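Local coordinates for protein dimethyl-sulfide monooxygenase (Hyphomicrobium sulfonivorans, PDB 6AK1) that oxidises dimethyl sulfide to methanethiol and formaldehyde with NADH and O2, as the FMN-dependent large subunit of a two-component, luciferase-like monooxygenase, at residues I277-T282 and L367-V372; T249-A254 and E383-E388. All blocks are in the same frame, centred on the assembly; numbering follows the deposited sequence.

Contact 1: I277-T282 and L367-V372; sequences IFMLLT and LGPVLV
In the TIM barrel of this luciferase-like monooxygenase, the short strand 370-372 pairs in parallel with the later part of barrel strand 276-284, Thr282 lying beside Val370. Two backbone hydrogen bonds make the pairing. Thr282 N gives to Pro369 O at 3.2 Å, and Leu371 N gives to Thr282 O at 2.8 Å. The strand segments approach at 41° and draw together toward Thr282 and Val370, the one bridged pair. Thr282 OG1 adds to the pairing by donating to a water that in turn donates to Pro369 O; that carbonyl thus takes one bond from a backbone N-H and one from water.

Before strand 370-372, Gly368 and Pro369 lie against strand 276-284. Leu280 CD2 rests 3.8 Å from Gly368 CA, and the lack of a side chain at Gly368 lets the methyl come this close to the backbone. Pro369, which has no N-H to satisfy, suits the approach to the strand: its ring sits by Leu280 O and packs on apolar groups. With CG of Leu281 anti to the backbone N, chi2 (66°) turns Leu281 CD1 to within 3.8 Å of Pro369 CG, the two side chains crossing at about a right angle. The same methyl also reaches Leu371 CB. Helix 375-388 covers this apolar side through Leu382 against Leu281 and Val378 against Leu371. From further back on the strand, the flexible Met279 chain bends at chi3 (-81°) and lays its CE methyl 3.9 Å from Pro369 CG.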
loop_
_atom_site.group_PDB
_atom_site.type_symbol
_atom_site.label_atom_id
_atom_site.label_comp_id
_atom_site.label_asym_id
_atom_site.label_seq_id
_atom_site.Cartn_x
_atom_site.Cartn_y
_atom_site.Cartn_z
ATOM N N ILE A 277 -3.732 4.949 -10.096
ATOM C CA ILE A 277 -2.554 5.611 -9.549
ATOM C C ILE A 277 -2.976 6.451 -8.344
ATOM O O ILE A 277 -3.835 7.334 -8.452
ATOM C CB ILE A 277 -1.846 6.463 -10.614
ATOM C CG1 ILE A 277 -1.427 5.579 -11.799
ATOM C CG2 ILE A 277 -0.648 7.163 -10.016
ATOM C CD1 ILE A 277 -0.739 6.317 -12.934
ATOM N N PHE A 278 -2.373 6.174 -7.198
ATOM C CA PHE A 278 -2.696 6.851 -5.955
ATOM C C PHE A 278 -1.457 7.593 -5.491
ATOM O O PHE A 278 -0.360 7.025 -5.481
ATOM C CB PHE A 278 -3.145 5.856 -4.875
ATOM C CG PHE A 278 -4.208 4.910 -5.330
ATOM C CD1 PHE A 278 -5.308 5.376 -6.031
ATOM C CD2 PHE A 278 -4.104 3.545 -5.068
ATOM C CE1 PHE A 278 -6.305 4.492 -6.464
ATOM C CE2 PHE A 278 -5.096 2.657 -5.486
ATOM C CZ PHE A 278 -6.197 3.132 -6.192
ATOM N N MET A 279 -1.624 8.847 -5.104
ATOM C CA MET A 279 -0.497 9.642 -4.654
ATOM C C MET A 279 -0.618 9.901 -3.162
ATOM O O MET A 279 -1.714 10.007 -2.619
ATOM C CB MET A 279 -0.407 10.975 -5.410
ATOM C CG MET A 279 -1.642 11.858 -5.261
ATOM S SD MET A 279 -1.454 13.502 -5.984
ATOM C CE MET A 279 -0.543 14.351 -4.686
ATOM N N LEU A 280 0.524 9.997 -2.507
ATOM C CA LEU A 280 0.558 10.370 -1.104
ATOM C C LEU A 280 0.161 11.838 -0.952
ATOM O O LEU A 280 0.614 12.697 -1.715
ATOM C CB LEU A 280 1.952 10.112 -0.531
ATOM C CG LEU A 280 2.268 10.692 0.852
ATOM C CD1 LEU A 280 1.414 9.986 1.873
ATOM C CD2 LEU A 280 3.732 10.516 1.184
ATOM N N LEU A 281 -0.700 12.116 0.025
ATOM C CA LEU A 281 -1.184 13.463 0.293
ATOM C C LEU A 281 -1.678 13.521 1.729
ATOM O O LEU A 281 -2.314 12.573 2.212
ATOM C CB LEU A 281 -2.316 13.875 -0.654
ATOM C CG LEU A 281 -2.840 15.314 -0.535
ATOM C CD1 LEU A 281 -1.761 16.364 -0.938
ATOM C CD2 LEU A 281 -4.056 15.480 -1.399
ATOM N N THR A 282 -1.373 14.630 2.402
ATOM C CA THR A 282 -1.888 14.938 3.732
ATOM C C THR A 282 -2.766 16.176 3.641
ATOM O O THR A 282 -2.311 17.234 3.192
ATOM C CB THR A 282 -0.745 15.175 4.718
ATOM O OG1 THR A 282 0.131 14.041 4.704
ATOM C CG2 THR A 282 -1.299 15.411 6.129
ATOM N N LEU A 367 7.649 13.241 3.207
ATOM C CA LEU A 367 8.180 13.626 1.907
ATOM C C LEU A 367 7.073 13.825 0.885
ATOM O O LEU A 367 7.357 13.921 -0.311
ATOM C CB LEU A 367 9.179 12.578 1.408
ATOM C CG LEU A 367 10.495 12.489 2.174
ATOM C CD1 LEU A 367 11.332 11.295 1.687
ATOM C CD2 LEU A 367 11.253 13.781 2.020
ATOM N N GLY A 368 5.818 13.884 1.328
ATOM C CA GLY A 368 4.712 14.114 0.435
ATOM C C GLY A 368 4.130 15.503 0.607
ATOM O O GLY A 368 4.391 16.199 1.593
ATOM N N PRO A 369 3.310 15.920 -0.350
ATOM C CA PRO A 369 2.702 17.249 -0.270
ATOM C C PRO A 369 1.681 17.347 0.857
ATOM O O PRO A 369 1.049 16.365 1.259
ATOM C CB PRO A 369 2.043 17.426 -1.646
ATOM C CG PRO A 369 1.822 16.013 -2.140
ATOM C CD PRO A 369 2.909 15.176 -1.556
ATOM N N VAL A 370 1.539 18.563 1.376
ATOM C CA VAL A 370 0.572 18.889 2.417
ATOM C C VAL A 370 -0.390 19.923 1.849
ATOM O O VAL A 370 0.039 20.925 1.264
ATOM C CB VAL A 370 1.272 19.422 3.679
ATOM C CG1 VAL A 370 0.256 19.763 4.758
ATOM C CG2 VAL A 370 2.277 18.410 4.167
ATOM N N LEU A 371 -1.682 19.680 2.012
ATOM C CA LEU A 371 -2.714 20.542 1.449
ATOM C C LEU A 371 -3.549 21.092 2.598
ATOM O O LEU A 371 -4.231 20.331 3.295
ATOM C CB LEU A 371 -3.566 19.772 0.440
ATOM C CG LEU A 371 -4.882 20.382 -0.035
ATOM C CD1 LEU A 371 -4.679 21.814 -0.592
ATOM C CD2 LEU A 371 -5.538 19.469 -1.071
ATOM N N VAL A 372 -3.487 22.407 2.798
ATOM C CA VAL A 372 -4.157 23.091 3.901
ATOM C C VAL A 372 -5.166 24.072 3.314
ATOM O O VAL A 372 -4.818 24.863 2.433
ATOM C CB VAL A 372 -3.143 23.820 4.803
ATOM C CG1 VAL A 372 -3.843 24.583 5.907
ATOM C CG2 VAL A 372 -2.126 22.838 5.376
HETATM O O HOH W 1 2.116 14.193 2.777
#

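Contact 2: T249-A254 and E383-E388; sequences TSVEQA and ERWVDE
Val251 holds CG1 anti to its backbone N (chi1 173°), which sets its two methyls against different partners on helix 375-388. Trp385, with CG anti to its carbonyl carbon (chi1 -71°), presents a ring face to Val251 CG2, which lies 3.9 Å from the six-membered ring centroid and 11° off its normal: a CH-pi contact. Trp385 CZ3 lies 3.2 Å from Ser250 C, and Ala254 CB sits at the ring edge. Val251 CG2 also lies over one face of the Arg384 guanidinium, 3.7 Å from NH1, while Val251 CG1 touches Glu388 CG at 3.6 Å. A compact branched residue suits this place between indole and charge. At the exposed margin Arg384 grips Glu388 side-on: NE binds OE2 at 3.1 Å and NH2 binds OE1, both oxygens met from above the carboxylate plane. Arg384 NH2 also makes a weak, bent salt-bridge bond to Glu252 OE2, at 3.3 Å, probably easing repulsion between the two glutamates. Ser250, the N-cap, accepts from Gln253 N through OG, capping the first turn of helix 251-267. Trp385 NE1 bonds to Glu381, and the indole packs on Phe394 of strand 393-397, so the contact joins the start of helix 251-267 to helix 375-388 outside the barrel strands.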
loop_
_atom_site.group_PDB
_atom_site.type_symbol
_atom_site.label_atom_id
_atom_site.label_comp_id
_atom_site.label_asym_id
_atom_site.label_seq_id
_atom_site.Cartn_x
_atom_site.Cartn_y
_atom_site.Cartn_z
ATOM N N THR A 249 5.506 15.611 -5.850
ATOM C CA THR A 249 5.553 16.837 -5.068
ATOM C C THR A 249 4.946 18.032 -5.778
ATOM O O THR A 249 4.843 19.099 -5.171
ATOM C CB THR A 249 6.999 17.158 -4.649
ATOM O OG1 THR A 249 7.856 17.217 -5.798
ATOM C CG2 THR A 249 7.522 16.093 -3.699
ATOM N N SER A 250 4.546 17.893 -7.039
ATOM C CA SER A 250 3.863 18.995 -7.702
ATOM C C SER A 250 2.964 18.429 -8.791
ATOM O O SER A 250 3.188 17.325 -9.295
ATOM C CB SER A 250 4.854 20.010 -8.292
ATOM O OG SER A 250 5.496 19.484 -9.443
ATOM N N VAL A 251 1.937 19.211 -9.145
ATOM C CA VAL A 251 1.037 18.822 -10.229
ATOM C C VAL A 251 1.817 18.650 -11.522
ATOM O O VAL A 251 1.571 17.716 -12.301
ATOM C CB VAL A 251 -0.096 19.857 -10.384
ATOM C CG1 VAL A 251 -0.948 19.543 -11.617
ATOM C CG2 VAL A 251 -0.962 19.894 -9.129
ATOM N N GLU A 252 2.778 19.551 -11.765
ATOM C CA GLU A 252 3.585 19.492 -12.981
ATOM C C GLU A 252 4.352 18.180 -13.063
ATOM O O GLU A 252 4.279 17.466 -14.070
ATOM C CB GLU A 252 4.544 20.687 -13.033
ATOM C CG GLU A 252 3.879 22.016 -13.405
ATOM C CD GLU A 252 3.052 22.622 -12.276
ATOM O OE1 GLU A 252 3.329 22.318 -11.087
ATOM O OE2 GLU A 252 2.116 23.403 -12.580
ATOM N N GLN A 253 5.089 17.839 -12.002
ATOM C CA GLN A 253 5.797 16.562 -11.973
ATOM C C GLN A 253 4.840 15.375 -12.091
ATOM O O GLN A 253 5.202 14.343 -12.669
ATOM C CB GLN A 253 6.614 16.454 -10.689
ATOM C CG GLN A 253 7.387 15.161 -10.560
ATOM C CD GLN A 253 7.901 14.937 -9.151
ATOM O OE1 GLN A 253 7.124 14.809 -8.207
ATOM N NE2 GLN A 253 9.214 14.906 -9.002
ATOM N N ALA A 254 3.618 15.503 -11.564
ATOM C CA ALA A 254 2.681 14.386 -11.634
ATOM C C ALA A 254 2.242 14.110 -13.061
ATOM O O ALA A 254 2.023 12.947 -13.423
ATOM C CB ALA A 254 1.460 14.648 -10.748
ATOM N N GLU A 383 -9.067 18.110 -7.311
ATOM C CA GLU A 383 -9.449 17.967 -8.714
ATOM C C GLU A 383 -8.304 18.312 -9.653
ATOM O O GLU A 383 -8.231 17.767 -10.759
ATOM C CB GLU A 383 -10.659 18.843 -9.031
ATOM C CG GLU A 383 -11.929 18.355 -8.360
ATOM C CD GLU A 383 -13.171 18.945 -9.001
ATOM O OE1 GLU A 383 -13.732 18.300 -9.912
ATOM O OE2 GLU A 383 -13.577 20.063 -8.604
ATOM N N ARG A 384 -7.417 19.186 -9.227
ATOM C CA ARG A 384 -6.279 19.547 -10.025
ATOM C C ARG A 384 -5.290 18.378 -10.114
ATOM O O ARG A 384 -4.826 18.090 -11.171
ATOM C CB ARG A 384 -5.595 20.800 -9.501
ATOM C CG ARG A 384 -5.265 21.843 -10.517
ATOM C CD ARG A 384 -4.288 22.855 -9.970
ATOM N NE ARG A 384 -3.141 23.015 -10.828
ATOM C CZ ARG A 384 -1.933 23.355 -10.428
ATOM N NH1 ARG A 384 -1.684 23.573 -9.163
ATOM N NH2 ARG A 384 -0.979 23.466 -11.300
ATOM N N TRP A 385 -4.988 17.720 -8.997
ATOM C CA TRP A 385 -4.110 16.552 -9.009
ATOM C C TRP A 385 -4.696 15.429 -9.855
ATOM O O TRP A 385 -3.963 14.710 -10.535
ATOM C CB TRP A 385 -3.865 16.034 -7.594
ATOM C CG TRP A 385 -3.006 16.869 -6.686
ATOM C CD1 TRP A 385 -3.438 17.644 -5.652
ATOM C CD2 TRP A 385 -1.573 16.949 -6.677
ATOM N NE1 TRP A 385 -2.371 18.215 -5.011
ATOM C CE2 TRP A 385 -1.213 17.821 -5.630
ATOM C CE3 TRP A 385 -0.562 16.392 -7.470
ATOM C CZ2 TRP A 385 0.114 18.140 -5.344
ATOM C CZ3 TRP A 385 0.754 16.701 -7.181
ATOM C CH2 TRP A 385 1.082 17.565 -6.120
ATOM N N VAL A 386 -6.013 15.247 -9.812
ATOM C CA VAL A 386 -6.617 14.134 -10.533
ATOM C C VAL A 386 -6.700 14.442 -12.019
ATOM O O VAL A 386 -6.211 13.673 -12.852
ATOM C CB VAL A 386 -7.999 13.791 -9.944
ATOM C CG1 VAL A 386 -8.729 12.823 -10.858
ATOM C CG2 VAL A 386 -7.846 13.173 -8.552
ATOM N N ASP A 387 -7.289 15.584 -12.371
ATOM C CA ASP A 387 -7.539 15.895 -13.774
ATOM C C ASP A 387 -6.284 16.423 -14.460
ATOM O O ASP A 387 -5.904 15.942 -15.529
ATOM C CB ASP A 387 -8.697 16.891 -13.878
ATOM C CG ASP A 387 -9.988 16.338 -13.277
ATOM O OD1 ASP A 387 -10.231 15.121 -13.433
ATOM O OD2 ASP A 387 -10.748 17.103 -12.640
ATOM N N GLU A 388 -5.613 17.392 -13.849
ATOM C CA GLU A 388 -4.397 17.931 -14.445
ATOM C C GLU A 388 -3.205 16.999 -14.228
ATOM O O GLU A 388 -2.434 16.747 -15.157
ATOM C CB GLU A 388 -4.118 19.324 -13.873
ATOM C CG GLU A 388 -3.020 20.094 -14.561
ATOM C CD GLU A 388 -2.916 21.531 -14.054
ATOM O OE1 GLU A 388 -1.782 22.049 -14.011
ATOM O OE2 GLU A 388 -3.966 22.131 -13.698
#

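Contact 1 is a buried pairing of strands, whereas contact 2 joins two helices and runs from buried indole to exposed charges. Both join neighbouring elements of the chain, since helix 251-267 leads into strand 276-284 and strand 370-372 into helix 375-388. Their chemistry follows their place: backbone bonds, a water and apolar side chains in the sheet; a CH-pi contact and a salt-bridge network between the helices. Their centres are about 10 Å apart, and Trp385 bridges them, its CE3 lying 3.4 Å from Met279 SD and its CZ2 packing near Pro369 CG, so the indole lies between the strand pairing and the start of helix 251-267.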